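Local coordinates for Alp7A (Bacillus subtilis, PDB 5EC0), which binds adenine nucleotide and, as a plasmid-encoded actin-like protein of the bacterial cytoskeleton, probably assembles into filaments that segregate plasmids, at residues V46-P49 and A50-K53; T105-Y108 and Q109-G113. All coordinates share one frame; numbering follows the deposited sequence.

Contact 1 of 2, residues V46-P49 and A50-K53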
loop_
_atom_site.group_PDB
_atom_site.type_symbol
_atom_site.label_atom_id
_atom_site.label_comp_id
_atom_site.label_asym_id
_atom_site.label_seq_id
_atom_site.Cartn_x
_atom_site.Cartn_y
_atom_site.Cartn_z
ATOM N N VAL A 46 -5.250 24.206 -16.281
ATOM C CA VAL A 46 -4.016 24.100 -15.500
ATOM C C VAL A 46 -2.844 23.835 -16.446
ATOM O O VAL A 46 -2.998 23.193 -17.491
ATOM C CB VAL A 46 -4.091 23.004 -14.407
ATOM C CG1 VAL A 46 -5.414 23.088 -13.678
ATOM C CG2 VAL A 46 -3.859 21.608 -14.977
ATOM N N GLU A 47 -1.674 24.349 -16.083
ATOM C CA GLU A 47 -0.518 24.338 -16.976
ATOM C C GLU A 47 0.669 23.576 -16.378
ATOM O O GLU A 47 1.428 22.924 -17.099
ATOM C CB GLU A 47 -0.132 25.779 -17.313
ATOM C CG GLU A 47 0.925 25.933 -18.378
ATOM C CD GLU A 47 1.494 27.341 -18.418
ATOM O OE1 GLU A 47 1.744 27.923 -17.341
ATOM O OE2 GLU A 47 1.672 27.871 -19.533
ATOM N N ASP A 48 0.812 23.651 -15.058
ATOM C CA ASP A 48 1.866 22.938 -14.340
ATOM C C ASP A 48 1.473 21.480 -14.092
ATOM O O ASP A 48 0.512 21.206 -13.369
ATOM C CB ASP A 48 2.169 23.652 -13.023
ATOM C CG ASP A 48 3.346 23.057 -12.282
ATOM O OD1 ASP A 48 4.001 22.132 -12.806
ATOM O OD2 ASP A 48 3.623 23.535 -11.161
ATOM N N PRO A 49 2.225 20.538 -14.687
ATOM C CA PRO A 49 1.918 19.107 -14.601
ATOM C C PRO A 49 1.741 18.599 -13.172
ATOM O O PRO A 49 1.020 17.620 -12.959
ATOM C CB PRO A 49 3.135 18.454 -15.256
ATOM C CG PRO A 49 3.624 19.488 -16.221
ATOM C CD PRO A 49 3.384 20.805 -15.558
ATOM N N ALA A 50 2.377 19.252 -12.206
ATOM C CA ALA A 50 2.272 18.804 -10.823
ATOM C C ALA A 50 0.850 18.985 -10.316
ATOM O O ALA A 50 0.412 18.259 -9.437
ATOM C CB ALA A 50 3.261 19.549 -9.930
ATOM N N ASP A 51 0.128 19.948 -10.887
ATOM C CA ASP A 51 -1.233 20.230 -10.451
ATOM C C ASP A 51 -2.201 19.118 -10.855
ATOM O O ASP A 51 -3.283 19.001 -10.303
ATOM C CB ASP A 51 -1.713 21.569 -11.014
ATOM C CG ASP A 51 -0.951 22.755 -10.436
ATOM O OD1 ASP A 51 -0.433 22.635 -9.307
ATOM O OD2 ASP A 51 -0.883 23.812 -11.105
ATOM N N LEU A 52 -1.801 18.287 -11.807
ATOM C CA LEU A 52 -2.673 17.233 -12.309
ATOM C C LEU A 52 -3.003 16.180 -11.243
ATOM O O LEU A 52 -4.050 15.541 -11.292
ATOM C CB LEU A 52 -2.021 16.562 -13.511
ATOM C CG LEU A 52 -2.788 15.440 -14.208
ATOM C CD1 LEU A 52 -4.112 15.963 -14.782
ATOM C CD2 LEU A 52 -1.920 14.817 -15.290
ATOM N N LYS A 53 -2.104 16.004 -10.284
ATOM C CA LYS A 53 -2.236 14.928 -9.312
ATOM C C LYS A 53 -3.554 15.036 -8.549
ATOM O O LYS A 53 -4.234 14.030 -8.334
ATOM C CB LYS A 53 -1.055 14.935 -8.339
ATOM C CG LYS A 53 -0.894 13.643 -7.568
ATOM C CD LYS A 53 0.300 13.704 -6.638
ATOM C CE LYS A 53 -0.041 13.083 -5.295
ATOM N NZ LYS A 53 1.156 12.871 -4.440
HETATM O O HOH W 1 -0.751 25.254 -13.942
#
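D48 and D51 close a tight turn in which the chain passes from an extended approach into a short helical run. Two backbone hydrogen bonds of the i to i+3 kind hold it: D51 N donates a hydrogen bond to D48 O at 2.8 Å, and L52 N one to P49 O at 3.1 Å. With P49, A50 and D51 all at helical torsions, these make two overlapping type I turns.

The side chain of D48 adds an Asx turn, closed weakly: OD1 accepts A50 N at a long 3.4 Å, though almost straight. Its CG lies anti to the backbone N (chi1 -174°), which brings OD1 round to the start of the helical run.

D51 turns back over the residue that began the turn. Its CB packs on D48 O at 3.3 Å, and OD2 lies 3.6 Å from D48 CB. A water donates to D51 OD2 at 3.2 Å; it also lies near E47 N and D48 N, but so close to both that those bonds are doubtful. The OD2 atoms of D48 and D51 are 4.5 Å apart without touching, and two like charges so close would probably repel each other mildly. V46 approaches D51 from the preceding chain, CB to CB at 4.4 Å.

The turn lies in the loop between helix 35-38 and strand 56-62. L52 is buried against Y107 and A110 of helix 95-112 and against T161 and L164. V46 packs on R55 and L164 and pairs by its backbone with L162. K53 reaches across to strand 22-33, with a weak bond from NZ to E25 O.

Contact 2 of 2, residues T105-Y108 and Q109-G113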
loop_
_atom_site.group_PDB
_atom_site.type_symbol
_atom_site.label_atom_id
_atom_site.label_comp_id
_atom_site.label_asym_id
_atom_site.label_seq_id
_atom_site.Cartn_x
_atom_site.Cartn_y
_atom_site.Cartn_z
ATOM N N THR A 105 -0.195 6.388 -14.239
ATOM C CA THR A 105 0.789 6.374 -15.310
ATOM C C THR A 105 0.719 7.684 -16.139
ATOM O O THR A 105 1.745 8.230 -16.530
ATOM C CB THR A 105 0.580 5.163 -16.240
ATOM O OG1 THR A 105 0.583 3.946 -15.478
ATOM C CG2 THR A 105 1.672 5.116 -17.307
ATOM N N ALA A 106 -0.491 8.167 -16.411
ATOM C CA ALA A 106 -0.666 9.389 -17.188
ATOM C C ALA A 106 -0.136 10.589 -16.409
ATOM O O ALA A 106 0.452 11.518 -16.982
ATOM C CB ALA A 106 -2.126 9.588 -17.551
ATOM N N TYR A 107 -0.332 10.555 -15.094
ATOM C CA TYR A 107 0.198 11.596 -14.228
ATOM C C TYR A 107 1.725 11.642 -14.274
ATOM O O TYR A 107 2.332 12.711 -14.406
ATOM C CB TYR A 107 -0.258 11.389 -12.791
ATOM C CG TYR A 107 0.507 12.270 -11.838
ATOM C CD1 TYR A 107 0.384 13.655 -11.895
ATOM C CD2 TYR A 107 1.374 11.723 -10.902
ATOM C CE1 TYR A 107 1.090 14.472 -11.032
ATOM C CE2 TYR A 107 2.083 12.532 -10.034
ATOM C CZ TYR A 107 1.931 13.908 -10.110
ATOM O OH TYR A 107 2.639 14.709 -9.256
ATOM N N TYR A 108 2.346 10.475 -14.151
ATOM C CA TYR A 108 3.801 10.400 -14.185
ATOM C C TYR A 108 4.323 10.874 -15.539
ATOM O O TYR A 108 5.350 11.556 -15.611
ATOM C CB TYR A 108 4.279 8.980 -13.898
ATOM C CG TYR A 108 5.780 8.831 -13.934
ATOM C CD1 TYR A 108 6.551 9.084 -12.796
ATOM C CD2 TYR A 108 6.430 8.423 -15.093
ATOM C CE1 TYR A 108 7.927 8.938 -12.816
ATOM C CE2 TYR A 108 7.814 8.286 -15.129
ATOM C CZ TYR A 108 8.559 8.539 -13.987
ATOM O OH TYR A 108 9.934 8.390 -14.017
ATOM N N GLN A 109 3.607 10.523 -16.610
ATOM C CA GLN A 109 4.001 10.952 -17.948
ATOM C C GLN A 109 3.948 12.472 -18.066
ATOM O O GLN A 109 4.848 13.084 -18.646
ATOM C CB GLN A 109 3.113 10.320 -19.020
ATOM C CG GLN A 109 3.692 10.402 -20.418
ATOM C CD GLN A 109 3.549 11.783 -21.091
ATOM O OE1 GLN A 109 2.513 12.450 -20.982
ATOM N NE2 GLN A 109 4.599 12.204 -21.793
ATOM N N ALA A 110 2.890 13.074 -17.526
ATOM C CA ALA A 110 2.723 14.528 -17.581
ATOM C C ALA A 110 3.779 15.229 -16.735
ATOM O O ALA A 110 4.290 16.275 -17.117
ATOM C CB ALA A 110 1.335 14.927 -17.117
ATOM N N LEU A 111 4.096 14.643 -15.583
ATOM C CA LEU A 111 5.080 15.215 -14.670
ATOM C C LEU A 111 6.494 15.157 -15.237
ATOM O O LEU A 111 7.188 16.164 -15.259
ATOM C CB LEU A 111 5.040 14.495 -13.314
ATOM C CG LEU A 111 5.877 15.082 -12.171
ATOM C CD1 LEU A 111 5.381 16.481 -11.787
ATOM C CD2 LEU A 111 5.868 14.164 -10.952
ATOM N N LYS A 112 6.917 13.981 -15.697
ATOM C CA LYS A 112 8.317 13.767 -16.061
ATOM C C LYS A 112 8.592 13.690 -17.565
ATOM O O LYS A 112 9.748 13.608 -17.966
ATOM C CB LYS A 112 8.841 12.487 -15.408
ATOM C CG LYS A 112 8.607 12.394 -13.913
ATOM C CD LYS A 112 9.556 13.295 -13.128
ATOM C CE LYS A 112 9.668 12.821 -11.672
ATOM N NZ LYS A 112 10.770 13.475 -10.890
ATOM N N GLY A 113 7.550 13.704 -18.394
ATOM C CA GLY A 113 7.738 13.530 -19.827
ATOM C C GLY A 113 7.390 14.731 -20.694
ATOM O O GLY A 113 7.121 15.818 -20.200
HETATM O O HOH W 2 0.174 12.382 -19.682
#
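Q109, A110, L111 and K112 donate their backbone N-H groups to the carbonyl O atoms of T105, A106, Y107 and Y108 in turn, the regular i to i+4 bonds of an alpha helix, with N...O distances of 2.9 to 3.0 Å. G113 N still bonds to Q109 O, but G113 itself leaves helical torsions and ends helix 95-112.

K112 lays its CG over one face of the Y108 ring, toward the rim, in a CH-pi contact 4.0 Å from the ring centroid and 23° off its normal. A bend at chi2 (-75°) then carries the amine onward to a cation-pi contact with Y22. An alanine in place of Y108 would probably leave K112 CG without the ring face it rests on and open a gap towards F24. Y107 and L111 run alongside each other, Y107 OH reaching L111 CD2 at 3.7 Å. On another side of the helix, a water bridges A106 O and Q109 OE1, which also accepts K166 NZ, while Q109 NE2 bonds to K114 O.

Y107, Y108 and L111 face strand 22-33, where F24 meets the Y107 ring edge-to-face; T105, A106 and Q109 pack on strand 166-179.

Contact 1 comes first along the chain, in the loop between helix 35-38 and strand 56-62; contact 2 forms the last two turns of helix 95-112. Their centres are about 10 Å apart and they touch directly: P49 CB meets A110 O at 3.1 Å, and K53 CB meets Y107 CE1 at 3.5 Å. The turn thus lies against the helix, which itself rests on the large mixed sheet through strands 22-33 and 166-179. K53 and contact 2 both meet strand 22-33. Loop, helix and sheet therefore pack as one unit of this actin-like fold. The K53 side chain is about 10 Å from the bound ADP, so neither contact forms part of the nucleotide pocket.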